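PDB 4OY7: putative secreted cellulose binding protein from Streptomyces coelicolor, which uses its catalytic AA10 domain, the piece crystallised here, to cleave glycosidic bonds of cellulose oxidatively with copper as cofactor. Local coordinates for residues L25-P30 with A34-S39; A41-N46 with S80-A85; D65-L68 with G72-S75. All coordinates share one frame; numbering follows the deposited sequence.

In the fold
The three contacts lie in the long region between strand 4-6 and strand 92-94, which also includes strand 51-52. Contact 1 comes first. It ties the loop after helix 10-18 to helix 30-39, which that loop leads into. Contact 2 opens at helix 42-45 and joins it to the 3-10 segment 80-83, closing a long loop. Contact 3 is a tight local turn within that loop. Contacts 1 and 2 touch: Ser39 at the end of helix 30-39 probably bonds through OG to the backbone N of Ala81. Contacts 2 and 3 touch where Asn83 packs on Gly66 and Thr67. Contacts 1 and 3 do not meet.

Contact 1. Residues L25-P30 with A34-S39; sequences LDPTNP and AALDQS
Pro27 and Leu36 make the main apolar contact. Methyl CD2 of Leu36 lies against the proline ring, 3.6 Å from Pro27 CD, and also faces CG of that ring. The two side chains cross at about a right angle. Leu36 holds CG anti to its backbone N (chi1 177°), which carries the branched end out from helix 30-39 to the loop. Leu25 adds looser cover: its CB is 4.4 Å from Leu36 CD2, and its carbonyl O is 3.8 Å from that same Leu36 CD2.

The polar link is a helical backbone bond. Ala34 N donates to Pro30 O at 3.0 Å, with an N-H...O angle of 155°. Ala34 CB also sits 3.5 Å from Pro30 O.

Asn29 precedes this first turn as the N-cap, and its OD1 accepts from the N of Cys32. Its ND2 bonds to Asp88 O, so both ends of the amide are held. Asp17 OD1 takes the backbone N of Thr28 and of Asn29 and ties the loop to helix 10-18. A loop running into a helix through an asparagine N-cap, with proline as the first helical residue, is a classic helix start; here it begins helix 30-39 of the AA10 domain.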
loop_
_atom_site.group_PDB
_atom_site.type_symbol
_atom_site.label_atom_id
_atom_site.label_comp_id
_atom_site.label_asym_id
_atom_site.label_seq_id
_atom_site.Cartn_x
_atom_site.Cartn_y
_atom_site.Cartn_z
ATOM N N LEU A 25 20.818 -1.862 -0.256
ATOM C CA LEU A 25 19.591 -2.066 -1.009
ATOM C C LEU A 25 19.908 -2.296 -2.471
ATOM O O LEU A 25 20.398 -1.398 -3.140
ATOM C CB LEU A 25 18.696 -0.848 -0.834
ATOM C CG LEU A 25 18.167 -0.716 0.603
ATOM C CD1 LEU A 25 17.655 0.694 0.810
ATOM C CD2 LEU A 25 17.090 -1.737 0.930
ATOM N N ASP A 26 19.622 -3.501 -2.962
ATOM C CA ASP A 26 19.947 -3.879 -4.343
ATOM C C ASP A 26 18.754 -4.494 -5.066
ATOM O O ASP A 26 18.662 -5.701 -5.203
ATOM C CB ASP A 26 21.111 -4.848 -4.359
ATOM C CG ASP A 26 21.617 -5.112 -5.760
ATOM O OD1 ASP A 26 21.683 -4.146 -6.560
ATOM O OD2 ASP A 26 21.966 -6.273 -6.060
ATOM N N PRO A 27 17.828 -3.646 -5.518
ATOM C CA PRO A 27 16.634 -4.171 -6.185
ATOM C C PRO A 27 16.955 -4.703 -7.565
ATOM O O PRO A 27 17.876 -4.209 -8.218
ATOM C CB PRO A 27 15.721 -2.953 -6.299
ATOM C CG PRO A 27 16.588 -1.762 -6.154
ATOM C CD PRO A 27 17.796 -2.180 -5.371
ATOM N N THR A 28 16.210 -5.718 -7.989
ATOM C CA THR A 28 16.299 -6.201 -9.367
ATOM C C THR A 28 15.060 -5.804 -10.173
ATOM O O THR A 28 15.103 -5.758 -11.390
ATOM C CB THR A 28 16.531 -7.718 -9.441
ATOM O OG1 THR A 28 15.500 -8.403 -8.746
ATOM C CG2 THR A 28 17.865 -8.080 -8.817
ATOM N N ASN A 29 13.959 -5.518 -9.494
ATOM C CA ASN A 29 12.767 -5.090 -10.193
ATOM C C ASN A 29 12.988 -3.675 -10.739
ATOM O O ASN A 29 13.464 -2.790 -10.033
ATOM C CB ASN A 29 11.528 -5.144 -9.294
ATOM C CG ASN A 29 10.310 -4.514 -9.956
ATOM O OD1 ASN A 29 10.164 -3.304 -9.965
ATOM N ND2 ASN A 29 9.424 -5.338 -10.488
ATOM N N PRO A 30 12.666 -3.451 -12.012
ATOM C CA PRO A 30 13.062 -2.158 -12.597
ATOM C C PRO A 30 12.311 -0.947 -12.066
ATOM O O PRO A 30 12.874 0.138 -12.003
ATOM C CB PRO A 30 12.803 -2.352 -14.106
ATOM C CG PRO A 30 11.953 -3.572 -14.205
ATOM C CD PRO A 30 12.311 -4.441 -13.040
ATOM N N ALA A 34 14.098 2.167 -10.218
ATOM C CA ALA A 34 13.810 3.544 -10.601
ATOM C C ALA A 34 13.402 4.372 -9.397
ATOM O O ALA A 34 13.849 5.508 -9.260
ATOM C CB ALA A 34 12.724 3.597 -11.665
ATOM N N ALA A 35 12.573 3.796 -8.525
ATOM C CA ALA A 35 12.115 4.497 -7.326
ATOM C C ALA A 35 13.249 4.705 -6.346
ATOM O O ALA A 35 13.310 5.732 -5.667
ATOM C CB ALA A 35 10.980 3.741 -6.651
ATOM N N LEU A 36 14.158 3.744 -6.256
ATOM C CA LEU A 36 15.333 3.916 -5.398
ATOM C C LEU A 36 16.202 5.064 -5.917
ATOM O O LEU A 36 16.670 5.915 -5.152
ATOM C CB LEU A 36 16.152 2.623 -5.327
ATOM C CG LEU A 36 17.451 2.649 -4.522
ATOM C CD1 LEU A 36 17.166 2.917 -3.056
ATOM C CD2 LEU A 36 18.204 1.348 -4.652
ATOM N N ASP A 37 16.413 5.088 -7.228
ATOM C CA ASP A 37 17.242 6.115 -7.859
ATOM C C ASP A 37 16.605 7.509 -7.721
ATOM O O ASP A 37 17.314 8.509 -7.511
ATOM C CB ASP A 37 17.486 5.777 -9.334
ATOM C CG ASP A 37 18.391 4.554 -9.535
ATOM O OD1 ASP A 37 18.363 3.959 -10.645
ATOM O OD2 ASP A 37 19.150 4.189 -8.605
ATOM N N GLN A 38 15.285 7.595 -7.819
ATOM C CA GLN A 38 14.646 8.893 -7.635
ATOM C C GLN A 38 14.485 9.324 -6.173
ATOM O O GLN A 38 14.981 10.372 -5.770
ATOM C CB GLN A 38 13.297 8.955 -8.318
ATOM C CG GLN A 38 12.611 10.265 -7.958
ATOM C CD GLN A 38 11.284 10.482 -8.629
ATOM O OE1 GLN A 38 11.078 10.076 -9.766
ATOM N NE2 GLN A 38 10.376 11.165 -7.922
ATOM N N SER A 39 13.799 8.526 -5.367
ATOM C CA SER A 39 13.428 8.987 -4.024
ATOM C C SER A 39 14.382 8.573 -2.910
ATOM O O SER A 39 14.303 9.112 -1.806
ATOM C CB SER A 39 11.998 8.558 -3.699
ATOM O OG SER A 39 11.063 9.306 -4.450
#

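Contact 2. Residues A41-N46 with S80-A85; sequences ATALYN and SAYNAA
The loop-and-helix region between strand 4-6 and strand 92-94 of this AA10 domain is packed together partly by Tyr82, which meets Ala43 and Leu44 of helix 42-45. Tyr82 sits in a short 3-10 segment, 80-83, so two helical pieces far apart in sequence meet here. The contact is buried and mostly apolar, with the phenol oxygen set against Leu44. No hydrogen bond crosses it.

The ring reaches the helix with its outer end. Tyr82 CG lies anti to the carbonyl carbon (chi1 -61°), which sends the ring across toward the helix. Ala43 CB meets the ring 3.8 Å from Tyr82 CE2. Leu44 comes to the phenol end: its CD2 is 3.3 Å from Tyr82 OH and 4.1 Å from Tyr82 CZ. Both methyl groups approach the ring obliquely. The Leu44 and Tyr82 side chains cross at about a right angle.

Other parts of the fold close round the pair. Leu44 also packs on Cys14 and Ala18 of helix 10-18, and Tyr82 touches Ala35 of helix 30-39. Asn46 is the first residue past helix 42-45. There Thr42 O accepts two bonds from opposite faces of its plane: one from Asn46 N, the other from Asn46 ND2 at 3.0 Å.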
loop_
_atom_site.group_PDB
_atom_site.type_symbol
_atom_site.label_atom_id
_atom_site.label_comp_id
_atom_site.label_asym_id
_atom_site.label_seq_id
_atom_site.Cartn_x
_atom_site.Cartn_y
_atom_site.Cartn_z
ATOM N N ALA A 41 17.137 5.632 -0.715
ATOM C CA ALA A 41 17.118 4.431 0.124
ATOM C C ALA A 41 16.290 4.624 1.396
ATOM O O ALA A 41 15.762 3.640 1.941
ATOM C CB ALA A 41 18.549 4.030 0.477
ATOM N N THR A 42 16.219 5.863 1.875
ATOM C CA THR A 42 15.495 6.196 3.103
ATOM C C THR A 42 14.044 5.697 3.063
ATOM O O THR A 42 13.498 5.254 4.077
ATOM C CB THR A 42 15.536 7.720 3.349
ATOM O OG1 THR A 42 16.900 8.128 3.487
ATOM C CG2 THR A 42 14.733 8.128 4.602
ATOM N N ALA A 43 13.419 5.793 1.890
ATOM C CA ALA A 43 12.063 5.270 1.681
ATOM C C ALA A 43 11.925 3.788 1.990
ATOM O O ALA A 43 10.909 3.368 2.510
ATOM C CB ALA A 43 11.582 5.543 0.264
ATOM N N LEU A 44 12.902 2.983 1.580
ATOM C CA LEU A 44 12.870 1.541 1.845
ATOM C C LEU A 44 13.241 1.164 3.276
ATOM O O LEU A 44 12.721 0.179 3.816
ATOM C CB LEU A 44 13.747 0.792 0.845
ATOM C CG LEU A 44 13.320 1.001 -0.612
ATOM C CD1 LEU A 44 14.222 0.200 -1.532
ATOM C CD2 LEU A 44 11.870 0.609 -0.801
ATOM N N TYR A 45 14.150 1.912 3.907
ATOM C CA TYR A 45 14.416 1.669 5.319
ATOM C C TYR A 45 13.182 2.030 6.134
ATOM O O TYR A 45 12.940 1.436 7.178
ATOM C CB TYR A 45 15.611 2.461 5.803
ATOM C CG TYR A 45 16.917 1.986 5.212
ATOM C CD1 TYR A 45 17.350 0.665 5.365
ATOM C CD2 TYR A 45 17.736 2.865 4.521
ATOM C CE1 TYR A 45 18.582 0.255 4.847
ATOM C CE2 TYR A 45 18.941 2.453 3.974
ATOM C CZ TYR A 45 19.364 1.159 4.150
ATOM O OH TYR A 45 20.574 0.773 3.596
ATOM N N ASN A 46 12.413 3.000 5.642
ATOM C CA ASN A 46 11.173 3.453 6.310
ATOM C C ASN A 46 9.937 3.139 5.496
ATOM O O ASN A 46 9.039 3.935 5.417
ATOM C CB ASN A 46 11.242 4.959 6.546
ATOM C CG ASN A 46 12.307 5.332 7.554
ATOM O OD1 ASN A 46 12.108 5.188 8.778
ATOM N ND2 ASN A 46 13.417 5.850 7.066
ATOM N N SER A 80 7.745 10.012 -3.324
ATOM C CA SER A 80 7.141 10.494 -4.568
ATOM C C SER A 80 7.242 9.486 -5.718
ATOM O O SER A 80 6.300 9.353 -6.512
ATOM C CB SER A 80 7.741 11.852 -4.967
ATOM O OG SER A 80 7.113 12.396 -6.123
ATOM N N ALA A 81 8.354 8.768 -5.779
ATOM C CA ALA A 81 8.582 7.788 -6.856
ATOM C C ALA A 81 7.603 6.626 -6.867
ATOM O O ALA A 81 7.401 6.008 -7.910
ATOM C CB ALA A 81 10.020 7.253 -6.833
ATOM N N TYR A 82 6.964 6.381 -5.728
ATOM C CA TYR A 82 6.050 5.259 -5.543
ATOM C C TYR A 82 4.681 5.589 -6.123
ATOM O O TYR A 82 3.830 4.730 -6.186
ATOM C CB TYR A 82 6.037 4.801 -4.056
ATOM C CG TYR A 82 7.424 4.343 -3.670
ATOM C CD1 TYR A 82 7.835 3.040 -3.897
ATOM C CD2 TYR A 82 8.370 5.240 -3.181
ATOM C CE1 TYR A 82 9.115 2.626 -3.607
ATOM C CE2 TYR A 82 9.657 4.838 -2.898
ATOM C CZ TYR A 82 10.037 3.521 -3.116
ATOM O OH TYR A 82 11.332 3.090 -2.885
ATOM N N ASN A 83 4.479 6.825 -6.585
ATOM C CA ASN A 83 3.342 7.137 -7.459
ATOM C C ASN A 83 3.534 6.855 -8.961
ATOM O O ASN A 83 2.557 6.958 -9.711
ATOM C CB ASN A 83 2.914 8.625 -7.300
ATOM C CG ASN A 83 2.397 8.912 -5.920
ATOM O OD1 ASN A 83 1.450 8.240 -5.435
ATOM N ND2 ASN A 83 3.009 9.879 -5.260
ATOM N N ALA A 84 4.743 6.507 -9.409
ATOM C CA ALA A 84 5.013 6.321 -10.843
ATOM C C ALA A 84 3.990 5.396 -11.480
ATOM O O ALA A 84 3.748 4.288 -11.009
ATOM C CB ALA A 84 6.427 5.791 -11.051
ATOM N N ALA A 85 3.374 5.885 -12.546
ATOM C CA ALA A 85 2.319 5.160 -13.236
ATOM C C ALA A 85 2.961 4.198 -14.249
ATOM O O ALA A 85 3.075 4.495 -15.472
ATOM C CB ALA A 85 1.371 6.137 -13.932
#

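Contact 3. Residues D65-L68 with G72-S75; sequences DGTL and GDRS
Thr67 and Gly72 close a tight turn by a backbone bond between residues five apart, the bond that defines a pi-turn: Gly72 N donates to Thr67 O at 2.9 Å. The N-H...O angle is 157°. The donor stands above the carbonyl plane, 41° out of it. Gly72, which closes the turn, and Asp73 after it both have positive phi.

The Thr67 side chain leans over Gly72. Its OG1 takes the crowded position between the backbone N and the carbonyl carbon (chi1 73°) and comes within 3.2 Å of Gly72 CA. The hydroxyl has its hydrogen-bonding partner elsewhere, in Pro64 O. Methyl CG2 turns to Asp73 instead and lies 3.9 Å from Asp73 OD2. The Thr67 CB is also near, 4.1 Å from Asp73 OD2. The Thr67 and Asp73 side chains cross at about a right angle.

Ser70, inside the turn, bonds through OG with both Thr67 O and Asp73 OD1. With one proton for two such oxygens, it probably shares it or alternates between them. The chemistry thus implies a turn closed by its backbone bond, with the serine hydroxyl probably bridging the Thr67 carbonyl and the Asp73 carboxylate. Thr67 and Asp73 themselves meet through nonpolar carbon against a carboxylate oxygen, with no hydrogen bond between them.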
loop_
_atom_site.group_PDB
_atom_site.type_symbol
_atom_site.label_atom_id
_atom_site.label_comp_id
_atom_site.label_asym_id
_atom_site.label_seq_id
_atom_site.Cartn_x
_atom_site.Cartn_y
_atom_site.Cartn_z
ATOM N N ASP A 65 -5.160 13.811 -6.633
ATOM C CA ASP A 65 -5.088 12.676 -7.563
ATOM C C ASP A 65 -3.636 12.470 -7.962
ATOM O O ASP A 65 -2.879 13.425 -8.097
ATOM C CB ASP A 65 -5.940 12.864 -8.821
ATOM C CG ASP A 65 -7.439 12.826 -8.569
ATOM O OD1 ASP A 65 -7.881 12.193 -7.608
ATOM O OD2 ASP A 65 -8.187 13.425 -9.381
ATOM N N GLY A 66 -3.238 11.207 -8.083
ATOM C CA GLY A 66 -1.886 10.885 -8.498
ATOM C C GLY A 66 -0.846 10.923 -7.406
ATOM O O GLY A 66 0.321 10.740 -7.705
ATOM N N THR A 67 -1.254 11.146 -6.149
ATOM C CA THR A 67 -0.304 11.199 -5.018
ATOM C C THR A 67 -0.704 10.301 -3.851
ATOM O O THR A 67 -0.058 10.357 -2.792
ATOM C CB THR A 67 -0.121 12.613 -4.473
ATOM O OG1 THR A 67 -1.285 13.015 -3.737
ATOM C CG2 THR A 67 0.170 13.555 -5.588
ATOM N N LEU A 68 -1.718 9.464 -4.055
ATOM C CA LEU A 68 -2.219 8.644 -2.952
ATOM C C LEU A 68 -1.115 7.766 -2.361
ATOM O O LEU A 68 -1.043 7.571 -1.141
ATOM C CB LEU A 68 -3.419 7.758 -3.352
ATOM C CG LEU A 68 -4.796 8.433 -3.270
ATOM C CD1 LEU A 68 -4.839 9.595 -4.255
ATOM C CD2 LEU A 68 -5.937 7.480 -3.580
ATOM N N GLY A 72 0.042 11.989 -0.366
ATOM C CA GLY A 72 -0.046 13.380 -0.830
ATOM C C GLY A 72 1.259 14.132 -0.796
ATOM O O GLY A 72 1.287 15.373 -0.906
ATOM N N ASP A 73 2.364 13.384 -0.736
ATOM C CA ASP A 73 3.711 13.948 -0.574
ATOM C C ASP A 73 3.854 14.795 0.679
ATOM O O ASP A 73 4.640 15.742 0.728
ATOM C CB ASP A 73 4.147 14.698 -1.852
ATOM C CG ASP A 73 4.302 13.758 -3.022
ATOM O OD1 ASP A 73 4.962 12.690 -2.881
ATOM O OD2 ASP A 73 3.729 14.043 -4.085
ATOM N N ARG A 74 3.113 14.413 1.717
ATOM C CA ARG A 74 3.129 15.125 2.999
ATOM C C ARG A 74 3.850 14.390 4.129
ATOM O O ARG A 74 3.834 14.869 5.261
ATOM C CB ARG A 74 1.702 15.486 3.410
ATOM C CG ARG A 74 1.033 16.485 2.481
ATOM C CD ARG A 74 -0.261 16.979 3.104
ATOM N NE ARG A 74 -0.908 18.004 2.289
ATOM C CZ ARG A 74 -1.924 17.822 1.430
ATOM N NH1 ARG A 74 -2.497 16.627 1.184
ATOM N NH2 ARG A 74 -2.398 18.901 0.801
ATOM N N SER A 75 4.479 13.250 3.850
ATOM C CA SER A 75 5.164 12.481 4.912
ATOM C C SER A 75 6.509 13.115 5.238
ATOM O O SER A 75 6.960 14.035 4.543
ATOM C CB SER A 75 5.369 11.020 4.480
ATOM O OG SER A 75 6.600 10.859 3.818
#